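Tumor necrosis factor ligand superfamily member 9 (Mus musculus, PDB 6MKB) is a cytokine of the tumor necrosis factor family that binds the receptor TNFRSF9 (4-1BB) and induces proliferation of activated peripheral blood T-cells. Local coordinates at residues 62-67 against 157-162; 83-88 against 131-136; 97-102 against 117-122. All coordinates share one frame; numbering follows the deposited sequence.

Contact 1. Residues 62-67 against 157-162; sequences VFLELK and TSFGLF. With NA (sodium ion), chain O.
Gly160 lies under one face of the Phe63 ring, its CA 3.8 Å from the ring centroid and 21° off the normal, a CH-pi contact made possible because Gly160 carries no side chain. Phe63 CG sits in the crowded position between backbone N and carbonyl carbon (chi1 62°), which lays the ring across the neighbouring strand; at its edge CE2 meets Phe162 CD2. The Phe159 ring, on the other side of the sheet, takes Val62 CG1 and Phe63 O at its edge, while Leu64 CD2 reaches its CD1 at 3.8 Å. These are antiparallel strands of the TNF jelly roll, the pair C and H in the inner sheet. Phe63 N donates almost straight to Gly160 O (2.9 Å, 175°), and Glu65 exchanges two backbone bonds with Ser158. Val62, Leu64, Phe159 and Leu161, all apolar, turn to the sandwich core; Phe63 and Phe162 meet aromatic rings of the second subunit. The polar pair Glu65 and Ser158 shares a water that donates to Glu65 OE2 at 2.7 Å. Beyond the last pair, Thr157 OG1 replaces a main-chain acceptor for Lys67 N at 3.0 Å, and Lys67 O binds sodium at 2.8 Å, joined there by Asn155 O and Ser69 OG.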
ATOM      1  N   VAL B  62       8.892   2.915  -1.966  1.00 40.85           N
ATOM      2  CA  VAL B  62       8.210   3.232  -3.220  1.00 39.10           C
ATOM      3  C   VAL B  62       6.820   2.641  -3.137  1.00 44.45           C
ATOM      4  O   VAL B  62       6.659   1.522  -2.632  1.00 45.00           O
ATOM      5  CB  VAL B  62       9.000   2.733  -4.455  1.00 42.08           C
ATOM      6  CG1 VAL B  62       8.433   3.338  -5.738  1.00 42.01           C
ATOM      7  CG2 VAL B  62      10.481   3.055  -4.327  1.00 41.61           C
ATOM      8  N   PHE B  63       5.803   3.409  -3.561  1.00 41.74           N
ATOM      9  CA  PHE B  63       4.416   2.960  -3.483  1.00 39.89           C
ATOM     10  C   PHE B  63       3.675   3.226  -4.781  1.00 44.10           C
ATOM     11  O   PHE B  63       3.971   4.174  -5.513  1.00 43.27           O
ATOM     12  CB  PHE B  63       3.679   3.597  -2.285  1.00 41.32           C
ATOM     13  CG  PHE B  63       3.560   5.105  -2.300  1.00 43.07           C
ATOM     14  CD1 PHE B  63       2.484   5.734  -2.932  1.00 46.12           C
ATOM     15  CD2 PHE B  63       4.497   5.901  -1.647  1.00 44.74           C
ATOM     16  CE1 PHE B  63       2.387   7.131  -2.969  1.00 46.74           C
ATOM     17  CE2 PHE B  63       4.382   7.297  -1.661  1.00 47.90           C
ATOM     18  CZ  PHE B  63       3.329   7.901  -2.316  1.00 45.66           C
ATOM     19  N   LEU B  64       2.691   2.351  -5.038  1.00 41.75           N
ATOM     20  CA  LEU B  64       1.741   2.350  -6.140  1.00 39.89           C
ATOM     21  C   LEU B  64       0.372   2.112  -5.582  1.00 45.05           C
ATOM     22  O   LEU B  64       0.202   1.236  -4.727  1.00 41.57           O
ATOM     23  CB  LEU B  64       2.052   1.267  -7.169  1.00 39.02           C
ATOM     24  CG  LEU B  64       3.347   1.380  -7.971  1.00 44.55           C
ATOM     25  CD1 LEU B  64       3.628   0.051  -8.737  1.00 43.51           C
ATOM     26  CD2 LEU B  64       3.291   2.554  -8.954  1.00 47.09           C
ATOM     27  N   GLU B  65      -0.617   2.872  -6.070  1.00 44.39           N
ATOM     28  CA  GLU B  65      -2.002   2.663  -5.689  1.00 45.31           C
ATOM     29  C   GLU B  65      -2.879   2.720  -6.934  1.00 48.99           C
ATOM     30  O   GLU B  65      -2.995   3.772  -7.547  1.00 48.45           O
ATOM     31  CB  GLU B  65      -2.455   3.666  -4.640  1.00 47.42           C
ATOM     32  CG  GLU B  65      -3.859   3.346  -4.155  1.00 56.83           C
ATOM     33  CD  GLU B  65      -4.295   4.092  -2.918  1.00 69.03           C
ATOM     34  OE1 GLU B  65      -5.459   3.891  -2.507  1.00 66.14           O
ATOM     35  OE2 GLU B  65      -3.489   4.877  -2.365  1.00 68.66           O
ATOM     36  N   LEU B  66      -3.408   1.564  -7.342  1.00 45.30           N
ATOM     37  CA  LEU B  66      -4.269   1.415  -8.495  1.00 44.94           C
ATOM     38  C   LEU B  66      -5.708   1.603  -8.092  1.00 49.71           C
ATOM     39  O   LEU B  66      -6.189   0.930  -7.175  1.00 48.71           O
ATOM     40  CB  LEU B  66      -4.090   0.036  -9.148  1.00 44.45           C
ATOM     41  CG  LEU B  66      -4.972  -0.287 -10.382  1.00 48.27           C
ATOM     42  CD1 LEU B  66      -4.692   0.679 -11.546  1.00 48.33           C
ATOM     43  CD2 LEU B  66      -4.737  -1.719 -10.857  1.00 47.99           C
ATOM     44  N   LYS B  67      -6.392   2.523  -8.783  1.00 47.28           N
ATOM     45  CA  LYS B  67      -7.814   2.759  -8.582  1.00 47.18           C
ATOM     46  C   LYS B  67      -8.494   2.543  -9.928  1.00 48.78           C
ATOM     47  O   LYS B  67      -8.361   3.375 -10.820  1.00 49.31           O
ATOM     48  CB  LYS B  67      -8.102   4.128  -7.954  1.00 48.51           C
ATOM     49  CG  LYS B  67      -7.580   4.243  -6.526  1.00 50.41           C
ATOM     50  CD  LYS B  67      -8.203   5.437  -5.837  1.00 61.14           C
ATOM     51  CE  LYS B  67      -7.597   5.692  -4.485  1.00 67.27           C
ATOM     52  NZ  LYS B  67      -8.072   6.975  -3.914  1.00 79.30           N
ATOM     53  N   THR B 157      -5.431   7.096  -9.399  1.00 47.93           N
ATOM     54  CA  THR B 157      -4.297   6.205  -9.252  1.00 46.00           C
ATOM     55  C   THR B 157      -3.079   7.098  -8.890  1.00 48.27           C
ATOM     56  O   THR B 157      -2.955   8.227  -9.376  1.00 47.76           O
ATOM     57  CB  THR B 157      -4.160   5.416 -10.574  1.00 47.59           C
ATOM     58  OG1 THR B 157      -5.264   4.505 -10.678  1.00 42.76           O
ATOM     59  CG2 THR B 157      -2.806   4.688 -10.739  1.00 38.94           C
ATOM     60  N   SER B 158      -2.241   6.615  -7.989  1.00 43.41           N
ATOM     61  CA  SER B 158      -1.092   7.378  -7.536  1.00 42.45           C
ATOM     62  C   SER B 158       0.186   6.541  -7.534  1.00 44.86           C
ATOM     63  O   SER B 158       0.170   5.305  -7.521  1.00 43.10           O
ATOM     64  CB  SER B 158      -1.342   7.945  -6.143  1.00 46.38           C
ATOM     65  OG  SER B 158      -1.537   6.898  -5.200  1.00 57.84           O
ATOM     66  N   PHE B 159       1.297   7.249  -7.600  1.00 42.09           N
ATOM     67  CA  PHE B 159       2.624   6.691  -7.557  1.00 41.80           C
ATOM     68  C   PHE B 159       3.501   7.688  -6.835  1.00 46.31           C
ATOM     69  O   PHE B 159       3.351   8.899  -7.022  1.00 44.45           O
ATOM     70  CB  PHE B 159       3.110   6.379  -8.978  1.00 43.42           C
ATOM     71  CG  PHE B 159       4.585   6.439  -9.290  1.00 44.99           C
ATOM     72  CD1 PHE B 159       5.484   5.586  -8.649  1.00 48.87           C
ATOM     73  CD2 PHE B 159       5.057   7.245 -10.323  1.00 46.45           C
ATOM     74  CE1 PHE B 159       6.854   5.625  -8.959  1.00 50.47           C
ATOM     75  CE2 PHE B 159       6.414   7.246 -10.670  1.00 49.99           C
ATOM     76  CZ  PHE B 159       7.306   6.446  -9.980  1.00 48.94           C
ATOM     77  N   GLY B 160       4.371   7.171  -5.982  1.00 43.97           N
ATOM     78  CA  GLY B 160       5.320   8.002  -5.259  1.00 44.81           C
ATOM     79  C   GLY B 160       6.391   7.229  -4.525  1.00 48.47           C
ATOM     80  O   GLY B 160       6.529   6.016  -4.701  1.00 46.99           O
ATOM     81  N   LEU B 161       7.154   7.945  -3.701  1.00 46.09           N
ATOM     82  CA  LEU B 161       8.251   7.416  -2.886  1.00 46.26           C
ATOM     83  C   LEU B 161       8.656   8.413  -1.841  1.00 50.32           C
ATOM     84  O   LEU B 161       8.234   9.577  -1.877  1.00 51.00           O
ATOM     85  CB  LEU B 161       9.514   6.982  -3.704  1.00 46.19           C
ATOM     86  CG  LEU B 161       9.988   7.804  -4.938  1.00 50.77           C
ATOM     87  CD1 LEU B 161      10.269   9.226  -4.614  1.00 51.59           C
ATOM     88  CD2 LEU B 161      11.245   7.246  -5.480  1.00 50.76           C
ATOM     89  N   PHE B 162       9.453   7.937  -0.885  1.00 46.45           N
ATOM     90  CA  PHE B 162      10.041   8.747   0.150  1.00 47.39           C
ATOM     91  C   PHE B 162      11.362   8.159   0.608  1.00 49.63           C
ATOM     92  O   PHE B 162      11.497   6.948   0.693  1.00 48.74           O
ATOM     93  CB  PHE B 162       9.108   8.993   1.332  1.00 50.73           C
ATOM     94  CG  PHE B 162       8.296   7.892   1.941  1.00 53.36           C
ATOM     95  CD1 PHE B 162       8.817   7.115   2.968  1.00 58.73           C
ATOM     96  CD2 PHE B 162       6.935   7.756   1.637  1.00 55.15           C
ATOM     97  CE1 PHE B 162       8.002   6.174   3.638  1.00 60.19           C
ATOM     98  CE2 PHE B 162       6.128   6.818   2.303  1.00 56.82           C
ATOM     99  CZ  PHE B 162       6.657   6.051   3.312  1.00 55.66           C
TER
HETATM  100 NA    NA O 408     -10.124   5.448 -11.329  1.00 92.59          NA
HETATM  101  O   HOH W   1      -0.932   5.826  -2.438  1.00 49.36           O

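Contact 2. Residues 83-88 against 131-136; sequences VSLVLQ and LSVGLR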
ATOM      1  N   VAL B  83      -5.184  -6.846 -14.394  1.00 47.57           N
ATOM      2  CA  VAL B  83      -4.716  -5.473 -14.609  1.00 46.66           C
ATOM      3  C   VAL B  83      -3.516  -5.262 -13.688  1.00 49.41           C
ATOM      4  O   VAL B  83      -3.563  -5.618 -12.509  1.00 48.69           O
ATOM      5  CB  VAL B  83      -5.805  -4.389 -14.427  1.00 49.47           C
ATOM      6  CG1 VAL B  83      -5.266  -3.008 -14.818  1.00 49.84           C
ATOM      7  CG2 VAL B  83      -7.055  -4.722 -15.236  1.00 49.31           C
ATOM      8  N   SER B  84      -2.449  -4.687 -14.234  1.00 44.58           N
ATOM      9  CA  SER B  84      -1.191  -4.454 -13.557  1.00 42.44           C
ATOM     10  C   SER B  84      -0.681  -3.030 -13.672  1.00 47.92           C
ATOM     11  O   SER B  84      -0.854  -2.390 -14.709  1.00 47.73           O
ATOM     12  CB  SER B  84      -0.141  -5.360 -14.174  1.00 45.49           C
ATOM     13  OG  SER B  84       0.295  -6.346 -13.265  1.00 58.55           O
ATOM     14  N   LEU B  85       0.007  -2.561 -12.611  1.00 45.43           N
ATOM     15  CA  LEU B  85       0.818  -1.337 -12.540  1.00 43.47           C
ATOM     16  C   LEU B  85       2.232  -1.843 -12.381  1.00 45.85           C
ATOM     17  O   LEU B  85       2.527  -2.506 -11.381  1.00 44.61           O
ATOM     18  CB  LEU B  85       0.422  -0.391 -11.401  1.00 42.56           C
ATOM     19  CG  LEU B  85      -0.879   0.418 -11.505  1.00 45.68           C
ATOM     20  CD1 LEU B  85      -0.906   1.457 -10.419  1.00 45.38           C
ATOM     21  CD2 LEU B  85      -1.055   1.089 -12.881  1.00 43.61           C
ATOM     22  N   VAL B  86       3.064  -1.668 -13.414  1.00 43.15           N
ATOM     23  CA  VAL B  86       4.426  -2.195 -13.419  1.00 43.54           C
ATOM     24  C   VAL B  86       5.417  -1.063 -13.207  1.00 48.25           C
ATOM     25  O   VAL B  86       5.463  -0.145 -14.016  1.00 48.00           O
ATOM     26  CB  VAL B  86       4.722  -2.985 -14.736  1.00 48.54           C
ATOM     27  CG1 VAL B  86       6.133  -3.563 -14.729  1.00 48.70           C
ATOM     28  CG2 VAL B  86       3.692  -4.095 -14.983  1.00 48.36           C
ATOM     29  N   LEU B  87       6.211  -1.130 -12.117  1.00 46.83           N
ATOM     30  CA  LEU B  87       7.237  -0.127 -11.815  1.00 47.00           C
ATOM     31  C   LEU B  87       8.425  -0.375 -12.711  1.00 51.26           C
ATOM     32  O   LEU B  87       9.009  -1.434 -12.627  1.00 51.01           O
ATOM     33  CB  LEU B  87       7.655  -0.149 -10.325  1.00 47.03           C
ATOM     34  CG  LEU B  87       8.700   0.929  -9.892  1.00 51.48           C
ATOM     35  CD1 LEU B  87       8.141   2.338  -9.973  1.00 50.27           C
ATOM     36  CD2 LEU B  87       9.211   0.665  -8.508  1.00 54.16           C
ATOM     37  N   GLN B  88       8.755   0.586 -13.588  1.00 48.74           N
ATOM     38  CA  GLN B  88       9.854   0.513 -14.555  1.00 49.02           C
ATOM     39  C   GLN B  88      11.023   1.372 -14.062  1.00 53.43           C
ATOM     40  O   GLN B  88      10.936   2.594 -14.077  1.00 53.57           O
ATOM     41  CB  GLN B  88       9.362   0.959 -15.941  1.00 50.70           C
ATOM     42  CG  GLN B  88       8.170   0.134 -16.479  1.00 57.70           C
ATOM     43  CD  GLN B  88       7.406   0.799 -17.609  1.00 71.09           C
ATOM     44  OE1 GLN B  88       7.523   2.011 -17.885  1.00 62.71           O
ATOM     45  NE2 GLN B  88       6.598   0.009 -18.293  1.00 63.64           N
ATOM     46  N   LEU B 131      12.270   6.391 -12.633  1.00 44.43           N
ATOM     47  CA  LEU B 131      11.159   5.501 -12.343  1.00 43.57           C
ATOM     48  C   LEU B 131       9.933   5.925 -13.142  1.00 48.87           C
ATOM     49  O   LEU B 131       9.501   7.066 -13.054  1.00 50.25           O
ATOM     50  CB  LEU B 131      10.867   5.575 -10.831  1.00 43.12           C
ATOM     51  CG  LEU B 131      11.314   4.461  -9.866  1.00 48.28           C
ATOM     52  CD1 LEU B 131      12.665   3.940 -10.139  1.00 48.63           C
ATOM     53  CD2 LEU B 131      11.298   4.960  -8.444  1.00 51.41           C
ATOM     54  N   SER B 132       9.411   5.031 -13.956  1.00 44.63           N
ATOM     55  CA  SER B 132       8.195   5.249 -14.725  1.00 43.92           C
ATOM     56  C   SER B 132       7.228   4.103 -14.370  1.00 48.70           C
ATOM     57  O   SER B 132       7.647   3.119 -13.745  1.00 48.85           O
ATOM     58  CB  SER B 132       8.488   5.345 -16.226  1.00 44.96           C
ATOM     59  OG  SER B 132       8.840   4.108 -16.817  1.00 46.81           O
ATOM     60  N   VAL B 133       5.942   4.240 -14.708  1.00 44.04           N
ATOM     61  CA  VAL B 133       4.954   3.212 -14.388  1.00 42.90           C
ATOM     62  C   VAL B 133       4.188   2.828 -15.648  1.00 47.96           C
ATOM     63  O   VAL B 133       3.587   3.682 -16.310  1.00 49.66           O
ATOM     64  CB  VAL B 133       3.990   3.680 -13.258  1.00 45.43           C
ATOM     65  CG1 VAL B 133       2.955   2.597 -12.902  1.00 43.71           C
ATOM     66  CG2 VAL B 133       4.773   4.114 -12.019  1.00 44.82           C
ATOM     67  N   GLY B 134       4.188   1.543 -15.940  1.00 43.13           N
ATOM     68  CA  GLY B 134       3.453   1.003 -17.068  1.00 43.12           C
ATOM     69  C   GLY B 134       2.141   0.379 -16.652  1.00 48.29           C
ATOM     70  O   GLY B 134       2.061  -0.347 -15.657  1.00 46.68           O
ATOM     71  N   LEU B 135       1.090   0.703 -17.388  1.00 47.90           N
ATOM     72  CA  LEU B 135      -0.196   0.066 -17.216  1.00 47.21           C
ATOM     73  C   LEU B 135      -0.188  -1.212 -18.106  1.00 51.70           C
ATOM     74  O   LEU B 135       0.169  -1.128 -19.276  1.00 52.43           O
ATOM     75  CB  LEU B 135      -1.330   1.043 -17.591  1.00 47.15           C
ATOM     76  CG  LEU B 135      -2.770   0.455 -17.655  1.00 51.30           C
ATOM     77  CD1 LEU B 135      -3.294   0.052 -16.263  1.00 49.61           C
ATOM     78  CD2 LEU B 135      -3.715   1.418 -18.348  1.00 51.75           C
ATOM     79  N   ARG B 136      -0.501  -2.379 -17.535  1.00 48.45           N
ATOM     80  CA  ARG B 136      -0.601  -3.652 -18.265  1.00 49.92           C
ATOM     81  C   ARG B 136      -1.971  -4.274 -18.016  1.00 56.44           C
ATOM     82  O   ARG B 136      -2.495  -4.179 -16.905  1.00 56.13           O
ATOM     83  CB  ARG B 136       0.514  -4.663 -17.876  1.00 49.68           C
ATOM     84  CG  ARG B 136       1.945  -4.331 -18.330  1.00 52.42           C
ATOM     85  CD  ARG B 136       2.014  -3.863 -19.771  1.00 78.47           C
ATOM     86  NE  ARG B 136       2.511  -2.484 -19.798  1.00 92.65           N
ATOM     87  CZ  ARG B 136       3.644  -2.107 -20.368  1.00100.69           C
ATOM     88  NH1 ARG B 136       4.379  -2.982 -21.043  1.00 79.43           N
ATOM     89  NH2 ARG B 136       4.015  -0.832 -20.340  1.00 91.46           N
TER
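Strands D and G of the outer sheet of the TNF jelly roll run antiparallel here, six main-chain hydrogen bonds tying 83-88 to 131-136. Ser84 pairs with Arg136, Val86 with Gly134 and Gln88 with Ser132, each pair exchanging two bonds; all are close to straight, Val86 N reaching Gly134 O at 2.8 Å with 175° at the hydrogen.

On the side with Leu85, Leu87, Val133 and Leu135 the branched aliphatic groups fit a buried interior. Leu87 CG is anti to the backbone N (chi1 -177°), which carries CD1 across to Leu131 CG at 3.8 Å. At the far end Leu135 CD1 packs obliquely on Val83 CG1, 3.9 Å away, and Leu85 CB rests against Val133 CG1. Leu87 and Val133 also press on Phe159, and Leu85 on Leu66, so this face closes on the inner sheet.

The other side is mixed, with Ser84, Gln88, Ser132 and Arg136 around Val86 and Gly134, and is partly exposed at Val86, Gln88 and Arg136. Ser132 OG, in the crowded position between backbone N and carbonyl carbon, donates to Gln88 OE1 at 2.7 Å along a lone pair in the amide plane, which, with a weak bond to Thr25 OG1, helps set which way that amide faces. Its NE2 then hangs over Gly134, 3.5 Å from CA, where the lack of a side chain lets the amide lie close to the main chain. Arg136 bends at chi2 and chi3 so that NE returns to Leu135 O at 2.8 Å, while its CG crosses Val86 CG2. The guanidinium stands almost perpendicular to the Gln88 amide; Gln88 NE2 and Arg136 NH2, both donors, come within 3.4 Å without a hydrogen bond. Ser84 OG turns instead to Thr102 OG1 on the next strand. An antiparallel D-G pair with its apolar face turned to the inner sheet is expected in the outer sheet of the TNF jelly roll.

Contact 3. Residues 97-102 against 117-122; sequences DNLALT and RSWSQL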
ATOM      1  N   ASP B  97      12.500  -7.500 -11.043  1.00100.64           N
ATOM      2  CA  ASP B  97      11.927  -8.645 -11.709  1.00100.90           C
ATOM      3  C   ASP B  97      10.571  -8.764 -11.055  1.00101.15           C
ATOM      4  O   ASP B  97      10.494  -8.933  -9.832  1.00101.58           O
ATOM      5  CB  ASP B  97      12.798  -9.886 -11.496  1.00103.44           C
ATOM      6  N   ASN B  98       9.514  -8.500 -11.836  1.00 93.14           N
ATOM      7  CA  ASN B  98       8.099  -8.482 -11.454  1.00 89.62           C
ATOM      8  C   ASN B  98       7.813  -7.491 -10.285  1.00 83.55           C
ATOM      9  O   ASN B  98       7.027  -7.806  -9.383  1.00 84.06           O
ATOM     10  CB  ASN B  98       7.510  -9.901 -11.177  1.00 94.63           C
ATOM     11  CG  ASN B  98       8.216 -10.764 -10.150  1.00125.05           C
ATOM     12  OD1 ASN B  98       8.978 -11.679 -10.492  1.00121.49           O
ATOM     13  ND2 ASN B  98       7.986 -10.486  -8.870  1.00116.89           N
ATOM     14  N   LEU B  99       8.384  -6.259 -10.361  1.00 71.21           N
ATOM     15  CA  LEU B  99       8.062  -5.140  -9.443  1.00 65.67           C
ATOM     16  C   LEU B  99       6.727  -4.589  -9.951  1.00 61.34           C
ATOM     17  O   LEU B  99       6.702  -3.757 -10.868  1.00 59.06           O
ATOM     18  CB  LEU B  99       9.185  -4.070  -9.459  1.00 64.93           C
ATOM     19  CG  LEU B  99      10.033  -3.834  -8.203  1.00 67.96           C
ATOM     20  CD1 LEU B  99      10.641  -5.096  -7.679  1.00 67.84           C
ATOM     21  CD2 LEU B  99      11.160  -2.888  -8.512  1.00 70.13           C
ATOM     22  N   ALA B 100       5.608  -5.178  -9.485  1.00 54.22           N
ATOM     23  CA  ALA B 100       4.283  -4.824 -10.005  1.00 51.56           C
ATOM     24  C   ALA B 100       3.142  -5.056  -9.028  1.00 51.34           C
ATOM     25  O   ALA B 100       3.191  -5.947  -8.184  1.00 49.85           O
ATOM     26  CB  ALA B 100       4.001  -5.619 -11.282  1.00 52.70           C
ATOM     27  N   LEU B 101       2.067  -4.283  -9.226  1.00 46.79           N
ATOM     28  CA  LEU B 101       0.816  -4.352  -8.494  1.00 45.00           C
ATOM     29  C   LEU B 101      -0.168  -4.967  -9.460  1.00 49.90           C
ATOM     30  O   LEU B 101      -0.489  -4.332 -10.464  1.00 50.30           O
ATOM     31  CB  LEU B 101       0.403  -2.930  -8.026  1.00 44.35           C
ATOM     32  CG  LEU B 101      -1.026  -2.706  -7.447  1.00 50.34           C
ATOM     33  CD1 LEU B 101      -1.370  -3.714  -6.354  1.00 52.55           C
ATOM     34  CD2 LEU B 101      -1.158  -1.327  -6.854  1.00 51.63           C
ATOM     35  N   THR B 102      -0.597  -6.216  -9.211  1.00 46.77           N
ATOM     36  CA  THR B 102      -1.524  -6.912 -10.102  1.00 46.78           C
ATOM     37  C   THR B 102      -2.870  -7.157  -9.402  1.00 51.90           C
ATOM     38  O   THR B 102      -2.924  -7.462  -8.212  1.00 50.07           O
ATOM     39  CB  THR B 102      -0.894  -8.208 -10.615  1.00 52.23           C
ATOM     40  OG1 THR B 102       0.400  -7.908 -11.124  1.00 56.63           O
ATOM     41  CG2 THR B 102      -1.702  -8.878 -11.724  1.00 46.67           C
ATOM     42  N   ARG B 117      -6.474  -0.963  -4.952  1.00 54.11           N
ATOM     43  CA  ARG B 117      -5.354  -1.772  -4.448  1.00 53.33           C
ATOM     44  C   ARG B 117      -4.083  -0.934  -4.305  1.00 56.47           C
ATOM     45  O   ARG B 117      -3.789  -0.111  -5.165  1.00 56.86           O
ATOM     46  CB  ARG B 117      -5.068  -2.965  -5.376  1.00 50.75           C
ATOM     47  CG  ARG B 117      -6.218  -3.903  -5.540  1.00 61.11           C
ATOM     48  CD  ARG B 117      -6.287  -5.008  -4.499  1.00 59.42           C
ATOM     49  NE  ARG B 117      -6.913  -6.202  -5.086  1.00 64.67           N
ATOM     50  CZ  ARG B 117      -8.222  -6.459  -5.065  1.00 80.32           C
ATOM     51  NH1 ARG B 117      -9.061  -5.633  -4.443  1.00 63.74           N
ATOM     52  NH2 ARG B 117      -8.697  -7.558  -5.636  1.00 69.97           N
ATOM     53  N   SER B 118      -3.331  -1.170  -3.234  1.00 51.66           N
ATOM     54  CA  SER B 118      -2.060  -0.517  -2.952  1.00 50.44           C
ATOM     55  C   SER B 118      -0.931  -1.546  -2.969  1.00 54.37           C
ATOM     56  O   SER B 118      -1.174  -2.733  -2.762  1.00 56.80           O
ATOM     57  CB  SER B 118      -2.098   0.203  -1.613  1.00 53.39           C
ATOM     58  OG  SER B 118      -3.109   1.192  -1.603  1.00 62.71           O
ATOM     59  N   TRP B 119       0.295  -1.080  -3.217  1.00 47.27           N
ATOM     60  CA  TRP B 119       1.521  -1.858  -3.277  1.00 45.29           C
ATOM     61  C   TRP B 119       2.674  -1.014  -2.750  1.00 48.75           C
ATOM     62  O   TRP B 119       2.690   0.206  -2.946  1.00 47.41           O
ATOM     63  CB  TRP B 119       1.777  -2.280  -4.737  1.00 42.68           C
ATOM     64  CG  TRP B 119       3.103  -2.939  -5.031  1.00 42.99           C
ATOM     65  CD1 TRP B 119       3.333  -4.272  -5.186  1.00 45.90           C
ATOM     66  CD2 TRP B 119       4.348  -2.280  -5.338  1.00 42.69           C
ATOM     67  NE1 TRP B 119       4.642  -4.488  -5.559  1.00 44.83           N
ATOM     68  CE2 TRP B 119       5.283  -3.286  -5.669  1.00 45.51           C
ATOM     69  CE3 TRP B 119       4.758  -0.927  -5.389  1.00 43.11           C
ATOM     70  CZ2 TRP B 119       6.600  -2.995  -6.006  1.00 45.08           C
ATOM     71  CZ3 TRP B 119       6.069  -0.635  -5.731  1.00 43.81           C
ATOM     72  CH2 TRP B 119       6.975  -1.656  -6.027  1.00 45.21           C
ATOM     73  N   SER B 120       3.666  -1.657  -2.131  1.00 45.64           N
ATOM     74  CA  SER B 120       4.862  -0.935  -1.681  1.00 45.54           C
ATOM     75  C   SER B 120       6.055  -1.848  -1.632  1.00 49.17           C
ATOM     76  O   SER B 120       5.910  -3.063  -1.484  1.00 48.91           O
ATOM     77  CB  SER B 120       4.661  -0.251  -0.328  1.00 49.12           C
ATOM     78  OG  SER B 120       4.399  -1.170   0.719  1.00 63.20           O
ATOM     79  N   GLN B 121       7.244  -1.251  -1.775  1.00 44.80           N
ATOM     80  CA  GLN B 121       8.509  -1.944  -1.662  1.00 43.52           C
ATOM     81  C   GLN B 121       9.595  -0.973  -1.230  1.00 45.23           C
ATOM     82  O   GLN B 121       9.645   0.160  -1.728  1.00 44.16           O
ATOM     83  CB  GLN B 121       8.892  -2.629  -2.984  1.00 44.69           C
ATOM     84  CG  GLN B 121       9.796  -3.844  -2.768  1.00 59.41           C
ATOM     85  CD  GLN B 121       9.129  -5.086  -3.296  1.00 85.32           C
ATOM     86  OE1 GLN B 121       8.202  -5.643  -2.674  1.00 84.71           O
ATOM     87  NE2 GLN B 121       9.545  -5.518  -4.469  1.00 73.85           N
ATOM     88  N   LEU B 122      10.485  -1.429  -0.331  1.00 40.51           N
ATOM     89  CA  LEU B 122      11.640  -0.661   0.082  1.00 39.67           C
ATOM     90  C   LEU B 122      12.744  -0.998  -0.910  1.00 46.34           C
ATOM     91  O   LEU B 122      13.087  -2.171  -1.069  1.00 46.64           O
ATOM     92  CB  LEU B 122      12.015  -0.982   1.532  1.00 39.94           C
ATOM     93  CG  LEU B 122      11.153  -0.329   2.628  1.00 42.87           C
ATOM     94  CD1 LEU B 122      11.264  -1.106   3.940  1.00 42.50           C
ATOM     95  CD2 LEU B 122      11.535   1.149   2.850  1.00 42.64           C
TER
HETATM   96  O   HOH W   2      -3.985  -6.974  -5.387  1.00 69.82           O
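Strands E and F of the TNF jelly roll face each other here across the edge of the sandwich, not within one sheet: strand 100-102 is bonded to the D strand through Leu101 and Leu85, whereas 117-122 pairs with the C strand. No direct hydrogen bond joins the two segments, and side chains bridge the 7.3 Å between their axes.

Apolar packing does most of the work. Leu101 and Trp119 both point toward the opposite segment and slide past each other in opposite directions, CB to CB at 3.6 Å. Leu101 CG is anti to its backbone N (chi1 169°), so its two methyls go on to the main chain, CD2 touching Arg117 O at 3.4 Å. Leucine suits this buried place because its branched, apolar end offers two methyls, CD1 and CD2, to the backbone of Arg117 and Ser118 while CB packs on Trp119 CB.

The flat indole of Trp119 is wedged between main chains. One face is laid against Ala100 C and Leu101 N, and Gln121 N stands over the other; Leu99 CG meets the edge at CZ2, 4.2 Å away. Leu99 is the centre of an inverse gamma turn, which probably helps bring its side chain to that edge.

Polar groups take a lesser part. Trp119 NE1 passes near Ala100 O, but the angle is too poor for a hydrogen bond. Water links the other end, donating to Thr102 O at 3.1 Å and accepting a weak bond, in the guanidinium plane, from Arg117 NE. Gln121, bent at chi2, puts its amide NE2 3.4 Å from Leu99 CD1.

Overall arrangement
The three contacts lie within the TNF homology domain, their centres 9 to 10 Å apart, and nest along the chain: contact 3 inside the loop closed by contact 2, itself inside that closed by contact 1. Contact 1 joins strands 58-70 and 149-166 of the inner sheet, contact 2 strands 80-90 and 129-140 of the outer one, and their apolar faces meet in the core. Contact 3 spans the two layers: strand 115-125 flanks 58-70, strand 100-105 flanks 80-90. The second subunit touches contacts 1 and 3 but not contact 2, which places the dimer interface on the inner-sheet side of the sandwich.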